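Local coordinates for putative exported protein (PDB 4RAA) that is of unknown function but is a putative exported protein that folds as a six-bladed beta-propeller, at residues C38-V43 and Y64-S69; L32-S37 and E350-L355. One frame throughout, in Å; residues are numbered along the deposited sequence.

Interaction 1 of 2, residues C38-V43 and Y64-S69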
ATOM      1  N   CYS A  38       3.878 -29.159  -5.470  1.00 40.51           N
ATOM      2  CA  CYS A  38       3.872 -28.892  -4.022  1.00 38.81           C
ATOM      3  C   CYS A  38       4.979 -29.589  -3.232  1.00 38.53           C
ATOM      4  O   CYS A  38       4.733 -30.172  -2.169  1.00 38.37           O
ATOM      5  CB  CYS A  38       2.494 -29.248  -3.452  1.00 39.16           C
ATOM      6  SG  CYS A  38       2.119 -31.015  -3.419  1.00 40.30           S
ATOM      7  N   LEU A  39       6.207 -29.502  -3.737  1.00 39.54           N
ATOM      8  CA  LEU A  39       7.378 -30.061  -3.032  1.00 39.45           C
ATOM      9  C   LEU A  39       7.701 -29.136  -1.847  1.00 37.75           C
ATOM     10  O   LEU A  39       7.708 -27.919  -2.006  1.00 37.72           O
ATOM     11  CB  LEU A  39       8.574 -30.210  -3.971  1.00 39.80           C
ATOM     12  CG  LEU A  39       8.407 -31.287  -5.056  1.00 42.31           C
ATOM     13  CD1 LEU A  39       9.385 -31.092  -6.203  1.00 43.22           C
ATOM     14  CD2 LEU A  39       8.546 -32.696  -4.489  1.00 43.38           C
ATOM     15  N   VAL A  40       7.939 -29.720  -0.674  1.00 37.44           N
ATOM     16  CA  VAL A  40       8.200 -28.986   0.561  1.00 37.59           C
ATOM     17  C   VAL A  40       9.529 -29.422   1.169  1.00 38.85           C
ATOM     18  O   VAL A  40       9.714 -30.603   1.409  1.00 39.54           O
ATOM     19  CB  VAL A  40       7.076 -29.253   1.604  1.00 37.60           C
ATOM     20  CG1 VAL A  40       7.365 -28.542   2.931  1.00 36.82           C
ATOM     21  CG2 VAL A  40       5.716 -28.821   1.062  1.00 37.27           C
ATOM     22  N   LYS A  41      10.423 -28.462   1.441  1.00 41.03           N
ATOM     23  CA  LYS A  41      11.719 -28.706   2.114  1.00 42.38           C
ATOM     24  C   LYS A  41      11.590 -28.559   3.629  1.00 41.60           C
ATOM     25  O   LYS A  41      12.095 -29.375   4.383  1.00 41.64           O
ATOM     26  CB  LYS A  41      12.803 -27.734   1.598  1.00 46.05           C
ATOM     27  CG  LYS A  41      14.099 -27.708   2.414  1.00 50.36           C
ATOM     28  CD  LYS A  41      15.215 -26.946   1.723  1.00 55.95           C
ATOM     29  CE  LYS A  41      16.411 -26.804   2.656  1.00 60.07           C
ATOM     30  NZ  LYS A  41      17.619 -26.296   1.950  1.00 61.45           N
ATOM     31  N   ASN A  42      10.926 -27.491   4.050  1.00 42.00           N
ATOM     32  CA  ASN A  42      10.777 -27.116   5.450  1.00 43.52           C
ATOM     33  C   ASN A  42       9.320 -26.728   5.725  1.00 41.18           C
ATOM     34  O   ASN A  42       8.668 -26.183   4.843  1.00 44.84           O
ATOM     35  CB  ASN A  42      11.749 -25.940   5.649  1.00 47.18           C
ATOM     36  CG  ASN A  42      11.707 -25.332   7.035  1.00 49.87           C
ATOM     37  OD1 ASN A  42      10.894 -24.446   7.309  1.00 43.34           O
ATOM     38  ND2 ASN A  42      12.647 -25.742   7.889  1.00 52.78           N
ATOM     39  N   VAL A  43       8.796 -27.055   6.906  1.00 38.35           N
ATOM     40  CA  VAL A  43       7.440 -26.611   7.308  1.00 38.13           C
ATOM     41  C   VAL A  43       7.722 -25.586   8.398  1.00 38.42           C
ATOM     42  O   VAL A  43       7.714 -25.905   9.593  1.00 39.14           O
ATOM     43  CB  VAL A  43       6.494 -27.755   7.760  1.00 37.60           C
ATOM     44  CG1 VAL A  43       5.141 -27.215   8.226  1.00 36.59           C
ATOM     45  CG2 VAL A  43       6.274 -28.734   6.616  1.00 38.89           C
ATOM     46  N   TYR A  64       1.981 -22.612   0.635  1.00 30.81           N
ATOM     47  CA  TYR A  64       1.065 -23.648   0.134  1.00 32.13           C
ATOM     48  C   TYR A  64      -0.216 -23.800   0.933  1.00 33.17           C
ATOM     49  O   TYR A  64      -0.270 -23.413   2.106  1.00 33.43           O
ATOM     50  CB  TYR A  64       1.746 -25.006   0.180  1.00 31.99           C
ATOM     51  CG  TYR A  64       2.929 -25.162  -0.715  1.00 31.78           C
ATOM     52  CD1 TYR A  64       2.802 -25.020  -2.093  1.00 32.54           C
ATOM     53  CD2 TYR A  64       4.165 -25.556  -0.204  1.00 31.49           C
ATOM     54  CE1 TYR A  64       3.892 -25.202  -2.939  1.00 32.83           C
ATOM     55  CE2 TYR A  64       5.258 -25.761  -1.044  1.00 31.83           C
ATOM     56  CZ  TYR A  64       5.118 -25.576  -2.404  1.00 32.40           C
ATOM     57  OH  TYR A  64       6.201 -25.771  -3.220  1.00 33.54           O
ATOM     58  N   VAL A  65      -1.236 -24.375   0.284  1.00 34.95           N
ATOM     59  CA  VAL A  65      -2.504 -24.725   0.933  1.00 36.54           C
ATOM     60  C   VAL A  65      -2.692 -26.231   0.770  1.00 38.10           C
ATOM     61  O   VAL A  65      -2.677 -26.759  -0.348  1.00 38.98           O
ATOM     62  CB  VAL A  65      -3.725 -23.981   0.364  1.00 38.03           C
ATOM     63  CG1 VAL A  65      -4.992 -24.354   1.136  1.00 39.35           C
ATOM     64  CG2 VAL A  65      -3.502 -22.473   0.435  1.00 37.59           C
ATOM     65  N   PHE A  66      -2.812 -26.903   1.910  1.00 38.89           N
ATOM     66  CA  PHE A  66      -3.095 -28.316   1.997  1.00 40.77           C
ATOM     67  C   PHE A  66      -4.433 -28.490   2.708  1.00 43.83           C
ATOM     68  O   PHE A  66      -4.935 -27.579   3.376  1.00 43.48           O
ATOM     69  CB  PHE A  66      -1.997 -29.050   2.757  1.00 39.51           C
ATOM     70  CG  PHE A  66      -0.747 -29.264   1.963  1.00 38.90           C
ATOM     71  CD1 PHE A  66       0.233 -28.279   1.897  1.00 37.61           C
ATOM     72  CD2 PHE A  66      -0.530 -30.472   1.293  1.00 40.22           C
ATOM     73  CE1 PHE A  66       1.406 -28.490   1.177  1.00 37.30           C
ATOM     74  CE2 PHE A  66       0.644 -30.693   0.574  1.00 39.87           C
ATOM     75  CZ  PHE A  66       1.613 -29.697   0.513  1.00 38.82           C
ATOM     76  N   ASN A  67      -4.980 -29.688   2.562  1.00 48.03           N
ATOM     77  CA  ASN A  67      -6.259 -30.085   3.127  1.00 52.44           C
ATOM     78  C   ASN A  67      -6.013 -30.806   4.460  1.00 52.21           C
ATOM     79  O   ASN A  67      -4.896 -31.266   4.715  1.00 49.56           O
ATOM     80  CB  ASN A  67      -6.909 -31.024   2.101  1.00 58.34           C
ATOM     81  CG  ASN A  67      -8.357 -31.332   2.377  1.00 63.36           C
ATOM     82  OD1 ASN A  67      -8.941 -30.948   3.398  1.00 67.19           O
ATOM     83  ND2 ASN A  67      -8.953 -32.047   1.442  1.00 67.23           N
ATOM     84  N   LYS A  68      -7.055 -30.906   5.297  1.00 55.60           N
ATOM     85  CA  LYS A  68      -7.011 -31.664   6.576  1.00 56.76           C
ATOM     86  C   LYS A  68      -6.495 -33.087   6.355  1.00 52.28           C
ATOM     87  O   LYS A  68      -5.721 -33.596   7.155  1.00 50.76           O
ATOM     88  CB  LYS A  68      -8.401 -31.754   7.239  1.00 63.58           C
ATOM     89  CG  LYS A  68      -8.964 -30.449   7.790  1.00 67.53           C
ATOM     90  CD  LYS A  68      -8.272 -29.984   9.063  1.00 68.40           C
ATOM     91  CE  LYS A  68      -8.871 -28.671   9.552  1.00 69.72           C
ATOM     92  NZ  LYS A  68      -8.308 -28.197  10.846  1.00 66.70           N
ATOM     93  N   SER A  69      -6.921 -33.694   5.249  1.00 51.32           N
ATOM     94  CA  SER A  69      -6.503 -35.036   4.847  1.00 51.57           C
ATOM     95  C   SER A  69      -5.080 -35.143   4.259  1.00 50.62           C
ATOM     96  O   SER A  69      -4.628 -36.258   3.984  1.00 51.81           O
ATOM     97  CB  SER A  69      -7.500 -35.568   3.820  1.00 53.54           C
ATOM     98  OG  SER A  69      -7.527 -34.698   2.704  1.00 54.76           O
TER
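The aromatic rings of Tyr64 and Phe66 are both met by the chain at Cys38-Val40. On one face of the Tyr64 ring lies Cys38 CB, 4.3 Å above the plane and displaced from the centre to the rim. Cys38 CA, Leu39 O and Val40 CG2 approach the same ring obliquely, as Cys38 CB and Val40 CG2 do the Phe66 ring. Cys38 CB stands 4.1 Å from Phe66 CZ. The Cys38 sulfur makes an oblique sulfur-aromatic contact, with SG 5.2 Å from the Phe66 centroid and 61° off the ring normal. The two aromatics alternate with Val65 on strand 62-67, an inner strand of an antiparallel meander in the propeller, so both meet the loop that leads from strand 25-31 to strand 45-49. Val65 instead packs on Val73 and Ile76. Val40 bridges the rings through one methyl: CG2 is 3.7 Å from Tyr64 CE2 and 4.2 Å from Phe66 CZ. With CG1 anti to the backbone N (chi1 177°), CG2 is the branch left beside that nitrogen, and the Val40 and Tyr64 side chains run past each other in opposite directions. Polar anchorage comes from the phenol, as Tyr64 OH donates to Leu39 O at 2.9 Å. The C=O...O angle is 142°, and the donor is tilted out of the carbonyl plane.

Interaction 2 of 2, residues L32-S37 and E350-L355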
ATOM      1  N   LEU A  32       1.628 -35.643   4.081  1.00 40.56           N
ATOM      2  CA  LEU A  32       1.406 -34.594   3.080  1.00 40.01           C
ATOM      3  C   LEU A  32       1.586 -35.191   1.682  1.00 41.72           C
ATOM      4  O   LEU A  32       2.534 -35.945   1.437  1.00 42.09           O
ATOM      5  CB  LEU A  32       2.374 -33.426   3.258  1.00 38.36           C
ATOM      6  CG  LEU A  32       2.191 -32.563   4.507  1.00 37.00           C
ATOM      7  CD1 LEU A  32       3.368 -31.614   4.668  1.00 35.86           C
ATOM      8  CD2 LEU A  32       0.890 -31.785   4.450  1.00 36.88           C
ATOM      9  N   GLN A  33       0.672 -34.846   0.774  1.00 42.94           N
ATOM     10  CA  GLN A  33       0.703 -35.325  -0.622  1.00 44.72           C
ATOM     11  C   GLN A  33       1.947 -34.760  -1.315  1.00 43.84           C
ATOM     12  O   GLN A  33       2.323 -33.609  -1.072  1.00 42.70           O
ATOM     13  CB  GLN A  33      -0.571 -34.878  -1.356  1.00 45.82           C
ATOM     14  CG  GLN A  33      -0.773 -35.448  -2.755  1.00 47.84           C
ATOM     15  CD  GLN A  33      -1.965 -34.841  -3.493  1.00 48.52           C
ATOM     16  OE1 GLN A  33      -2.595 -33.884  -3.038  1.00 47.11           O
ATOM     17  NE2 GLN A  33      -2.264 -35.392  -4.661  1.00 51.01           N
ATOM     18  N   THR A  34       2.570 -35.564  -2.173  1.00 45.09           N
ATOM     19  CA  THR A  34       3.801 -35.165  -2.856  1.00 44.99           C
ATOM     20  C   THR A  34       3.673 -35.132  -4.385  1.00 46.86           C
ATOM     21  O   THR A  34       3.813 -36.154  -5.053  1.00 49.21           O
ATOM     22  CB  THR A  34       4.967 -36.074  -2.428  1.00 45.12           C
ATOM     23  OG1 THR A  34       5.005 -36.156  -0.993  1.00 44.15           O
ATOM     24  CG2 THR A  34       6.312 -35.538  -2.987  1.00 44.40           C
ATOM     25  N   LYS A  35       3.380 -33.944  -4.913  1.00 47.19           N
ATOM     26  CA  LYS A  35       3.326 -33.674  -6.349  1.00 48.95           C
ATOM     27  C   LYS A  35       4.445 -32.687  -6.685  1.00 48.12           C
ATOM     28  O   LYS A  35       4.964 -31.996  -5.789  1.00 46.96           O
ATOM     29  CB  LYS A  35       1.976 -33.064  -6.752  1.00 49.80           C
ATOM     30  CG  LYS A  35       0.794 -34.019  -6.676  1.00 52.04           C
ATOM     31  CD  LYS A  35      -0.440 -33.491  -7.401  1.00 53.09           C
ATOM     32  CE  LYS A  35      -1.022 -32.253  -6.740  1.00 52.93           C
ATOM     33  NZ  LYS A  35      -2.257 -31.772  -7.422  1.00 54.06           N
ATOM     34  N   ASP A  36       4.803 -32.624  -7.974  1.00 47.54           N
ATOM     35  CA  ASP A  36       5.798 -31.659  -8.483  1.00 45.80           C
ATOM     36  C   ASP A  36       5.411 -30.193  -8.191  1.00 44.03           C
ATOM     37  O   ASP A  36       6.290 -29.359  -7.960  1.00 42.48           O
ATOM     38  CB  ASP A  36       6.030 -31.850  -9.992  1.00 47.21           C
ATOM     39  CG  ASP A  36       6.796 -33.149 -10.327  1.00 48.32           C
ATOM     40  OD1 ASP A  36       6.853 -34.082  -9.497  1.00 47.67           O
ATOM     41  OD2 ASP A  36       7.345 -33.230 -11.444  1.00 48.96           O
ATOM     42  N   SER A  37       4.106 -29.905  -8.184  1.00 43.71           N
ATOM     43  CA  SER A  37       3.594 -28.568  -7.869  1.00 42.88           C
ATOM     44  C   SER A  37       3.643 -28.195  -6.373  1.00 41.06           C
ATOM     45  O   SER A  37       3.484 -27.019  -6.057  1.00 39.39           O
ATOM     46  CB  SER A  37       2.162 -28.379  -8.412  1.00 43.90           C
ATOM     47  OG  SER A  37       1.265 -29.359  -7.921  1.00 44.59           O
ATOM     48  N   GLU A 350      11.302 -40.158  -1.524  1.00 45.77           N
ATOM     49  CA  GLU A 350      11.260 -38.754  -1.960  1.00 44.26           C
ATOM     50  C   GLU A 350      10.081 -37.956  -1.400  1.00 42.38           C
ATOM     51  O   GLU A 350      10.032 -36.757  -1.613  1.00 41.84           O
ATOM     52  CB  GLU A 350      11.225 -38.663  -3.503  1.00 44.95           C
ATOM     53  CG  GLU A 350      12.317 -39.439  -4.254  1.00 46.05           C
ATOM     54  CD  GLU A 350      12.136 -40.947  -4.278  1.00 47.94           C
ATOM     55  OE1 GLU A 350      11.047 -41.425  -3.910  1.00 48.15           O
ATOM     56  OE2 GLU A 350      13.087 -41.672  -4.642  1.00 49.68           O
ATOM     57  N   ASP A 351       9.152 -38.598  -0.688  1.00 42.70           N
ATOM     58  CA  ASP A 351       7.932 -37.918  -0.195  1.00 42.34           C
ATOM     59  C   ASP A 351       8.166 -36.805   0.835  1.00 40.76           C
ATOM     60  O   ASP A 351       9.119 -36.861   1.620  1.00 40.47           O
ATOM     61  CB  ASP A 351       6.886 -38.925   0.369  1.00 42.91           C
ATOM     62  CG  ASP A 351       6.134 -39.703  -0.717  1.00 44.16           C
ATOM     63  OD1 ASP A 351       5.908 -39.188  -1.828  1.00 44.30           O
ATOM     64  OD2 ASP A 351       5.712 -40.837  -0.423  1.00 44.80           O
ATOM     65  N   ASN A 352       7.269 -35.811   0.813  1.00 40.07           N
ATOM     66  CA  ASN A 352       7.283 -34.687   1.752  1.00 38.67           C
ATOM     67  C   ASN A 352       7.162 -35.158   3.189  1.00 38.30           C
ATOM     68  O   ASN A 352       6.831 -36.308   3.459  1.00 39.28           O
ATOM     69  CB  ASN A 352       6.140 -33.685   1.459  1.00 39.22           C
ATOM     70  CG  ASN A 352       6.348 -32.874   0.180  1.00 39.84           C
ATOM     71  OD1 ASN A 352       7.456 -32.791  -0.360  1.00 41.44           O
ATOM     72  ND2 ASN A 352       5.276 -32.239  -0.294  1.00 39.63           N
ATOM     73  N   SER A 353       7.436 -34.247   4.112  1.00 37.87           N
ATOM     74  CA  SER A 353       7.401 -34.549   5.542  1.00 37.87           C
ATOM     75  C   SER A 353       6.079 -35.159   6.036  1.00 37.79           C
ATOM     76  O   SER A 353       4.993 -34.772   5.575  1.00 37.22           O
ATOM     77  CB  SER A 353       7.677 -33.276   6.367  1.00 36.89           C
ATOM     78  OG  SER A 353       8.958 -32.748   6.085  1.00 37.63           O
ATOM     79  N   ILE A 354       6.202 -36.145   6.930  1.00 37.53           N
ATOM     80  CA  ILE A 354       5.054 -36.692   7.658  1.00 37.47           C
ATOM     81  C   ILE A 354       4.964 -35.808   8.907  1.00 35.77           C
ATOM     82  O   ILE A 354       5.919 -35.750   9.697  1.00 35.25           O
ATOM     83  CB  ILE A 354       5.228 -38.172   8.078  1.00 38.16           C
ATOM     84  CG1 ILE A 354       5.356 -39.060   6.828  1.00 39.09           C
ATOM     85  CG2 ILE A 354       4.057 -38.606   8.978  1.00 38.68           C
ATOM     86  CD1 ILE A 354       5.595 -40.533   7.103  1.00 40.30           C
ATOM     87  N   LEU A 355       3.829 -35.131   9.080  1.00 35.12           N
ATOM     88  CA  LEU A 355       3.622 -34.258  10.246  1.00 33.94           C
ATOM     89  C   LEU A 355       3.218 -35.062  11.474  1.00 34.39           C
ATOM     90  O   LEU A 355       2.419 -35.992  11.380  1.00 35.29           O
ATOM     91  CB  LEU A 355       2.545 -33.199   9.988  1.00 33.22           C
ATOM     92  CG  LEU A 355       2.737 -32.299   8.773  1.00 32.67           C
ATOM     93  CD1 LEU A 355       1.612 -31.279   8.723  1.00 32.30           C
ATOM     94  CD2 LEU A 355       4.100 -31.613   8.788  1.00 31.82           C
TER
HETATM   95  O   HOH W   1       4.307 -37.489   2.904  1.00 24.04           O
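Glu350 touches the loop 32-37 through its backbone, its O lying 4.1 Å from Thr34 CG2. At Asp351 the side chains cross: the carboxylate oxygen OD1 is 3.3 Å from Thr34 OG1, at most a weak bond; the hydroxyl's one proton has Leu32 O within reach as well, and which of the two it serves is not settled. The other oxygen, OD2, is engaged by Lys31 and by the backbone N of Asn348. Asn352 gives the firmer link, its N donating to Thr34 OG1 at 2.9 Å. That bond is nearly straight, with an N-H...O angle of 168°, and Thr34 presents OG1 anti to its carbonyl carbon (chi1 -50°). The Asn352 amide group is taken up by Cys38 and Val40 of the same loop. Here the chain is about to enter strand 354-360; pairing this C-terminal strand with strand 25-31, from early in the chain, is consistent with the "velcro" closure of beta-propellers. A water donates to both Leu32 O and Asn352 O, at 2.8 Å from Asn352 O. At Ser353 the carbonyl O is 3.7 Å from Leu32 CD1. Leu355 then supplies the apolar contact, its CD2 lying 4.2 Å from Leu32 CD1.

How the interactions relate
Both interactions fasten the loop between strands 25-31 and 45-49, with centres about 7 Å apart, but to different sheets: interaction 1 to strand 62-67, interaction 2 to the approach of the C-terminal strand 354-360. Interaction 1 is the more buried and rests on aromatic and aliphatic contacts with one hydrogen bond from a phenol to a backbone carbonyl; interaction 2 is only partly buried and mixes hydroxyl, carboxylate, water and leucine contacts. Asn352 joins them, its ND2 lying 2.8 Å from Cys38 O and its OD1 3.1 Å from Val40 N, both probable hydrogen bonds. Tyr64 CE1 also packs on Ser37 O, which brings interaction 1 against a residue of the segment 32-37.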